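Local coordinates for endolysin (Clostridium phage phictp1, PDB 5A6S), which probably binds the clostridial cell wall through this truncated cell-wall-binding domain, placing a phage lytic enzyme on the peptidoglycan it is expected to cut, at residues B[34-39]-B[51-56]; B[3-8]-B[14-19]. The protein carries 1 engineered substitution. All coordinates share one frame; numbering follows the deposited sequence.

Contact 1 (B[34-39]-B[51-56]); sequences FDYSNV and QYTSYL
Thr53 and Tyr55 meet Tyr36 and Ser37 where two loops come together, almost wholly through CH-pi and apolar contacts. The methyl CG2 of Thr53 stands over the centre of the Tyr36 ring, 3.5 Å from its centroid and only 8° off the normal, while CB of the same threonine lies over the same face, nearest to CD1. Phe34 presses on the opposite face with its CD2, so the tyrosine is clamped between an aromatic rim and a methyl group. Tyr55 repeats the theme against backbone: CA of Ser37 lies over its ring face, 3.7 Å from the centroid, and the carbonyl carbon of Tyr36 covers the same face nearer the rim. Alongside, CB of Tyr36 touches CD2 of Tyr55 at 3.7 Å, and the phenol OH of Tyr55 comes within 3.5 Å of CB of Ser37.

Hydrogen bonds shape each loop internally. Asp35 OD1 receives Ser37 OG on its syn lone pair at 2.6 Å, and Ser37 N from above the carboxylate plane; the second bond closes an Asx turn that overlaps the type I turn from Tyr36 to Val39. In Thr53, OG1 is anti to the backbone N (chi1 179°); there it accepts from Tyr55 N at 3.2 Å in an ST turn, and CG2 is left directed at the tyrosine. A water accepts from Thr53 N at 2.8 Å and bonds weakly to Tyr36 OH, a weak polar link between segments 34-39 and 51-56.

Segment 34-39 precedes strand 41-45 and segment 51-56 follows it; Tyr36 packs on Ile28, Val6 and Val42, laying the contact over strands 27-29, 3-7 and 41-45.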
loop_
_atom_site.group_PDB
_atom_site.type_symbol
_atom_site.label_atom_id
_atom_site.label_comp_id
_atom_site.label_asym_id
_atom_site.label_seq_id
_atom_site.Cartn_x
_atom_site.Cartn_y
_atom_site.Cartn_z
ATOM N N PHE B 34 6.413 20.908 -4.385
ATOM C CA PHE B 34 7.658 20.639 -3.669
ATOM C C PHE B 34 8.837 20.958 -4.558
ATOM O O PHE B 34 8.813 20.754 -5.783
ATOM C CB PHE B 34 7.625 19.168 -3.249
ATOM C CG PHE B 34 8.874 18.658 -2.564
ATOM C CD1 PHE B 34 9.082 18.877 -1.235
ATOM C CD2 PHE B 34 9.783 17.944 -3.268
ATOM C CE1 PHE B 34 10.250 18.417 -0.614
ATOM C CE2 PHE B 34 10.928 17.445 -2.665
ATOM C CZ PHE B 34 11.156 17.684 -1.332
ATOM N N ASP B 35 9.924 21.373 -3.916
ATOM C CA ASP B 35 11.218 21.644 -4.572
ATOM C C ASP B 35 12.102 20.410 -4.605
ATOM O O ASP B 35 12.701 20.024 -3.613
ATOM C CB ASP B 35 11.927 22.834 -3.854
ATOM C CG ASP B 35 13.344 23.067 -4.331
ATOM O OD1 ASP B 35 13.726 22.520 -5.383
ATOM O OD2 ASP B 35 14.111 23.762 -3.581
ATOM N N TYR B 36 12.178 19.815 -5.771
ATOM C CA TYR B 36 12.955 18.624 -6.013
ATOM C C TYR B 36 14.446 18.863 -6.399
ATOM O O TYR B 36 15.180 17.897 -6.621
ATOM C CB TYR B 36 12.266 17.835 -7.124
ATOM C CG TYR B 36 10.896 17.223 -6.828
ATOM C CD1 TYR B 36 9.703 17.932 -7.046
ATOM C CD2 TYR B 36 10.776 15.898 -6.369
ATOM C CE1 TYR B 36 8.472 17.366 -6.823
ATOM C CE2 TYR B 36 9.523 15.326 -6.142
ATOM C CZ TYR B 36 8.398 16.047 -6.354
ATOM O OH TYR B 36 7.175 15.491 -6.145
ATOM N N SER B 37 14.898 20.130 -6.484
ATOM C CA SER B 37 16.225 20.455 -7.064
ATOM C C SER B 37 17.429 19.900 -6.276
ATOM O O SER B 37 18.497 19.742 -6.810
ATOM C CB SER B 37 16.419 21.989 -7.164
ATOM O OG SER B 37 16.275 22.577 -5.866
ATOM N N ASN B 38 17.234 19.649 -5.009
ATOM C CA ASN B 38 18.279 19.170 -4.119
ATOM C C ASN B 38 18.073 17.675 -3.766
ATOM O O ASN B 38 18.435 17.228 -2.654
ATOM C CB ASN B 38 18.242 20.019 -2.833
ATOM C CG ASN B 38 16.806 20.354 -2.410
ATOM O OD1 ASN B 38 15.840 19.740 -2.928
ATOM N ND2 ASN B 38 16.647 21.363 -1.530
ATOM N N VAL B 39 17.493 16.911 -4.705
ATOM C CA VAL B 39 17.345 15.477 -4.485
ATOM C C VAL B 39 18.195 14.786 -5.478
ATOM O O VAL B 39 18.073 15.008 -6.658
ATOM C CB VAL B 39 15.851 14.984 -4.580
ATOM C CG1 VAL B 39 15.771 13.468 -4.504
ATOM C CG2 VAL B 39 15.070 15.615 -3.468
ATOM N N GLN B 51 3.765 13.240 -15.991
ATOM C CA GLN B 51 2.981 13.633 -14.835
ATOM C C GLN B 51 3.856 14.144 -13.711
ATOM O O GLN B 51 3.319 14.609 -12.723
ATOM C CB GLN B 51 2.212 12.450 -14.252
ATOM C CG GLN B 51 1.349 11.684 -15.213
ATOM C CD GLN B 51 0.720 10.486 -14.493
ATOM O OE1 GLN B 51 1.207 9.379 -14.586
ATOM N NE2 GLN B 51 -0.278 10.751 -13.685
ATOM N N TYR B 52 5.178 13.987 -13.842
ATOM C CA TYR B 52 6.117 14.185 -12.733
ATOM C C TYR B 52 7.058 15.347 -12.941
ATOM O O TYR B 52 7.222 15.787 -14.042
ATOM C CB TYR B 52 6.935 12.932 -12.550
ATOM C CG TYR B 52 6.092 11.769 -12.109
ATOM C CD1 TYR B 52 5.584 11.698 -10.807
ATOM C CD2 TYR B 52 5.797 10.727 -12.983
ATOM C CE1 TYR B 52 4.810 10.626 -10.422
ATOM C CE2 TYR B 52 5.008 9.667 -12.591
ATOM C CZ TYR B 52 4.525 9.616 -11.299
ATOM O OH TYR B 52 3.801 8.523 -10.875
ATOM N N THR B 53 7.623 15.843 -11.850
ATOM C CA THR B 53 8.709 16.802 -11.877
ATOM C C THR B 53 9.771 16.552 -12.971
ATOM O O THR B 53 10.159 15.384 -13.287
ATOM C CB THR B 53 9.366 16.957 -10.466
ATOM O OG1 THR B 53 10.456 17.910 -10.550
ATOM C CG2 THR B 53 9.990 15.604 -9.963
ATOM N N SER B 54 10.276 17.658 -13.585
ATOM C CA SER B 54 11.355 17.532 -14.565
ATOM C C SER B 54 12.602 16.954 -13.955
ATOM O O SER B 54 13.452 16.438 -14.668
ATOM C CB SER B 54 11.749 18.870 -15.227
ATOM O OG SER B 54 12.232 19.802 -14.275
ATOM N N TYR B 55 12.710 17.055 -12.625
ATOM C CA TYR B 55 13.833 16.454 -11.855
ATOM C C TYR B 55 13.820 14.900 -11.732
ATOM O O TYR B 55 14.719 14.320 -11.098
ATOM C CB TYR B 55 13.881 17.089 -10.445
ATOM C CG TYR B 55 14.388 18.515 -10.455
ATOM C CD1 TYR B 55 15.708 18.789 -10.815
ATOM C CD2 TYR B 55 13.545 19.587 -10.119
ATOM C CE1 TYR B 55 16.187 20.107 -10.867
ATOM C CE2 TYR B 55 14.024 20.903 -10.139
ATOM C CZ TYR B 55 15.337 21.153 -10.508
ATOM O OH TYR B 55 15.782 22.454 -10.538
ATOM N N LEU B 56 12.861 14.230 -12.375
ATOM C CA LEU B 56 12.727 12.779 -12.307
ATOM C C LEU B 56 13.975 12.084 -12.774
ATOM O O LEU B 56 14.498 12.433 -13.790
ATOM C CB LEU B 56 11.483 12.354 -13.114
ATOM C CG LEU B 56 11.139 10.881 -13.341
ATOM C CD1 LEU B 56 10.891 10.226 -12.005
ATOM C CD2 LEU B 56 9.894 10.709 -14.184
HETATM O O HOH W 1 6.813 14.974 -9.324
#

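Contact 2 (B[3-8]-B[14-19]); sequences NLVVYN and RAAEYL
Val5 and Tyr7 of strand 3-7 close on Ala16 of the helix, whose small side chain lets the two backbones come near: the CA atoms of Val5 and Ala16 are 6.1 Å apart. The methyl of Ala16 is the tight centre, with CB 3.6 Å from Val5 CG1 and 3.7 Å from Tyr7 CB. In Tyr7, CG lies between the backbone N and the carbonyl carbon (chi1 62°), which turns the ring so that Ala16 CB approaches it obliquely.

Toward Leu19 the fit is looser. Its CD2 reaches across both branches of Val5, 4.0 Å from CG1 and 4.1 Å from CG2. Beside this apolar core, Glu17 turns its carboxylate to polar partners: OE2 bonds Thr27 OG1, and OE1 forms a salt bridge to a basic side chain of another protein chain. On the outer side of the helix, Arg14 makes a salt bridge to Asp21 of a second subunit.

Strand and helix axes run antiparallel at 173°, 8.1 Å apart, as the first two elements of the beta-alpha-beta unit completed by strand 27-29; Leu19 also packs on Val72 and Tyr75 of helix 65-77.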
loop_
_atom_site.group_PDB
_atom_site.type_symbol
_atom_site.label_atom_id
_atom_site.label_comp_id
_atom_site.label_asym_id
_atom_site.label_seq_id
_atom_site.Cartn_x
_atom_site.Cartn_y
_atom_site.Cartn_z
ATOM N N ASN B 3 17.558 10.106 -1.796
ATOM C CA ASN B 3 16.493 9.399 -2.544
ATOM C C ASN B 3 15.139 9.878 -2.098
ATOM O O ASN B 3 14.912 10.129 -0.886
ATOM C CB ASN B 3 16.555 7.881 -2.310
ATOM C CG ASN B 3 17.804 7.209 -2.839
ATOM O OD1 ASN B 3 18.077 7.137 -4.050
ATOM N ND2 ASN B 3 18.542 6.589 -1.908
ATOM N N LEU B 4 14.208 9.936 -3.049
ATOM C CA LEU B 4 12.815 10.234 -2.782
ATOM C C LEU B 4 11.935 9.493 -3.805
ATOM O O LEU B 4 12.298 9.377 -4.978
ATOM C CB LEU B 4 12.594 11.747 -2.917
ATOM C CG LEU B 4 11.258 12.341 -2.649
ATOM C CD1 LEU B 4 10.781 12.106 -1.233
ATOM C CD2 LEU B 4 11.312 13.839 -2.911
ATOM N N VAL B 5 10.782 8.992 -3.332
ATOM C CA VAL B 5 9.825 8.305 -4.159
ATOM C C VAL B 5 8.515 9.067 -4.211
ATOM O O VAL B 5 7.852 9.308 -3.219
ATOM C CB VAL B 5 9.602 6.871 -3.674
ATOM C CG1 VAL B 5 8.785 6.101 -4.696
ATOM C CG2 VAL B 5 10.931 6.168 -3.443
ATOM N N VAL B 6 8.109 9.376 -5.436
ATOM C CA VAL B 6 6.864 10.085 -5.769
ATOM C C VAL B 6 5.826 9.101 -6.332
ATOM O O VAL B 6 6.138 8.187 -7.125
ATOM C CB VAL B 6 7.082 11.181 -6.864
ATOM C CG1 VAL B 6 5.886 12.130 -6.936
ATOM C CG2 VAL B 6 8.303 11.999 -6.579
ATOM N N TYR B 7 4.611 9.286 -5.887
ATOM C CA TYR B 7 3.443 8.504 -6.303
ATOM C C TYR B 7 2.263 9.462 -6.529
ATOM O O TYR B 7 2.205 10.528 -5.931
ATOM C CB TYR B 7 3.101 7.474 -5.235
ATOM C CG TYR B 7 2.733 8.102 -3.951
ATOM C CD1 TYR B 7 1.434 8.476 -3.688
ATOM C CD2 TYR B 7 3.695 8.416 -3.000
ATOM C CE1 TYR B 7 1.117 9.056 -2.503
ATOM C CE2 TYR B 7 3.378 9.008 -1.825
ATOM C CZ TYR B 7 2.120 9.336 -1.562
ATOM O OH TYR B 7 1.824 9.951 -0.412
ATOM N N ASN B 8 1.329 9.042 -7.386
ATOM C CA ASN B 8 0.003 9.655 -7.424
ATOM C C ASN B 8 -0.970 8.901 -6.500
ATOM O O ASN B 8 -0.797 7.695 -6.257
ATOM C CB ASN B 8 -0.513 9.621 -8.878
ATOM C CG ASN B 8 0.363 10.436 -9.808
ATOM O OD1 ASN B 8 0.334 11.681 -9.801
ATOM N ND2 ASN B 8 1.142 9.762 -10.570
ATOM N N ARG B 14 1.094 2.244 -2.852
ATOM C CA ARG B 14 1.441 0.942 -2.203
ATOM C C ARG B 14 2.804 0.525 -2.667
ATOM O O ARG B 14 3.673 0.209 -1.846
ATOM C CB ARG B 14 0.453 -0.116 -2.601
ATOM C CG ARG B 14 -1.011 0.212 -2.220
ATOM C CD ARG B 14 -1.911 -0.733 -2.997
ATOM N NE ARG B 14 -3.314 -0.273 -2.989
ATOM C CZ ARG B 14 -4.242 -0.781 -3.805
ATOM N NH1 ARG B 14 -3.935 -1.769 -4.613
ATOM N NH2 ARG B 14 -5.492 -0.341 -3.769
ATOM N N ALA B 15 2.991 0.553 -3.988
ATOM C CA ALA B 15 4.240 0.212 -4.588
ATOM C C ALA B 15 5.337 1.180 -4.194
ATOM O O ALA B 15 6.469 0.722 -3.937
ATOM C CB ALA B 15 4.129 0.109 -6.102
ATOM N N ALA B 16 5.006 2.468 -4.108
ATOM C CA ALA B 16 6.021 3.500 -3.816
ATOM C C ALA B 16 6.555 3.214 -2.392
ATOM O O ALA B 16 7.763 3.323 -2.168
ATOM C CB ALA B 16 5.465 4.886 -3.904
ATOM N N GLU B 17 5.668 2.869 -1.458
ATOM C CA GLU B 17 6.084 2.562 -0.098
ATOM C C GLU B 17 7.020 1.339 0.023
ATOM O O GLU B 17 7.924 1.415 0.823
ATOM C CB GLU B 17 4.874 2.464 0.902
ATOM C CG GLU B 17 3.953 3.667 1.078
ATOM C CD GLU B 17 4.569 4.956 1.670
ATOM O OE1 GLU B 17 5.713 4.857 2.191
ATOM O OE2 GLU B 17 3.976 6.103 1.562
ATOM N N TYR B 18 6.833 0.245 -0.730
ATOM C CA TYR B 18 7.794 -0.824 -0.778
ATOM C C TYR B 18 9.150 -0.347 -1.309
ATOM O O TYR B 18 10.184 -0.700 -0.757
ATOM C CB TYR B 18 7.314 -1.963 -1.695
ATOM C CG TYR B 18 6.202 -2.840 -1.082
ATOM C CD1 TYR B 18 6.471 -3.687 -0.018
ATOM C CD2 TYR B 18 4.960 -2.906 -1.649
ATOM C CE1 TYR B 18 5.468 -4.464 0.581
ATOM C CE2 TYR B 18 3.972 -3.714 -1.114
ATOM C CZ TYR B 18 4.225 -4.485 0.016
ATOM O OH TYR B 18 3.255 -5.284 0.482
ATOM N N LEU B 19 9.139 0.448 -2.380
ATOM C CA LEU B 19 10.422 0.979 -2.859
ATOM C C LEU B 19 11.135 1.862 -1.794
ATOM O O LEU B 19 12.358 1.756 -1.585
ATOM C CB LEU B 19 10.196 1.746 -4.168
ATOM C CG LEU B 19 11.451 2.277 -4.861
ATOM C CD1 LEU B 19 12.387 1.141 -5.207
ATOM C CD2 LEU B 19 11.100 3.119 -6.105
#

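The two contacts lie about 14 Å apart, centre to centre, and follow one another in the chain, contact 2 closing before contact 1 opens. Strand 3-7 joins them: helix 11-23 packs on one side of the parallel sheet, ordered 27-29, 3-7, 41-45, 58-60, and the loops of contact 1 lie on the other. Val5 and Tyr7 therefore serve the helix, whereas Leu4 and Val6 meet Phe34 and Tyr36, with Val6 CG2 3.6 Å from Tyr36 CE2. Strand 3-7 is thus covered on both faces, and helix 65-77 packs beside helix 11-23. Contact 2 is buried near the chain centre, and contact 1, farther out, is only partly buried.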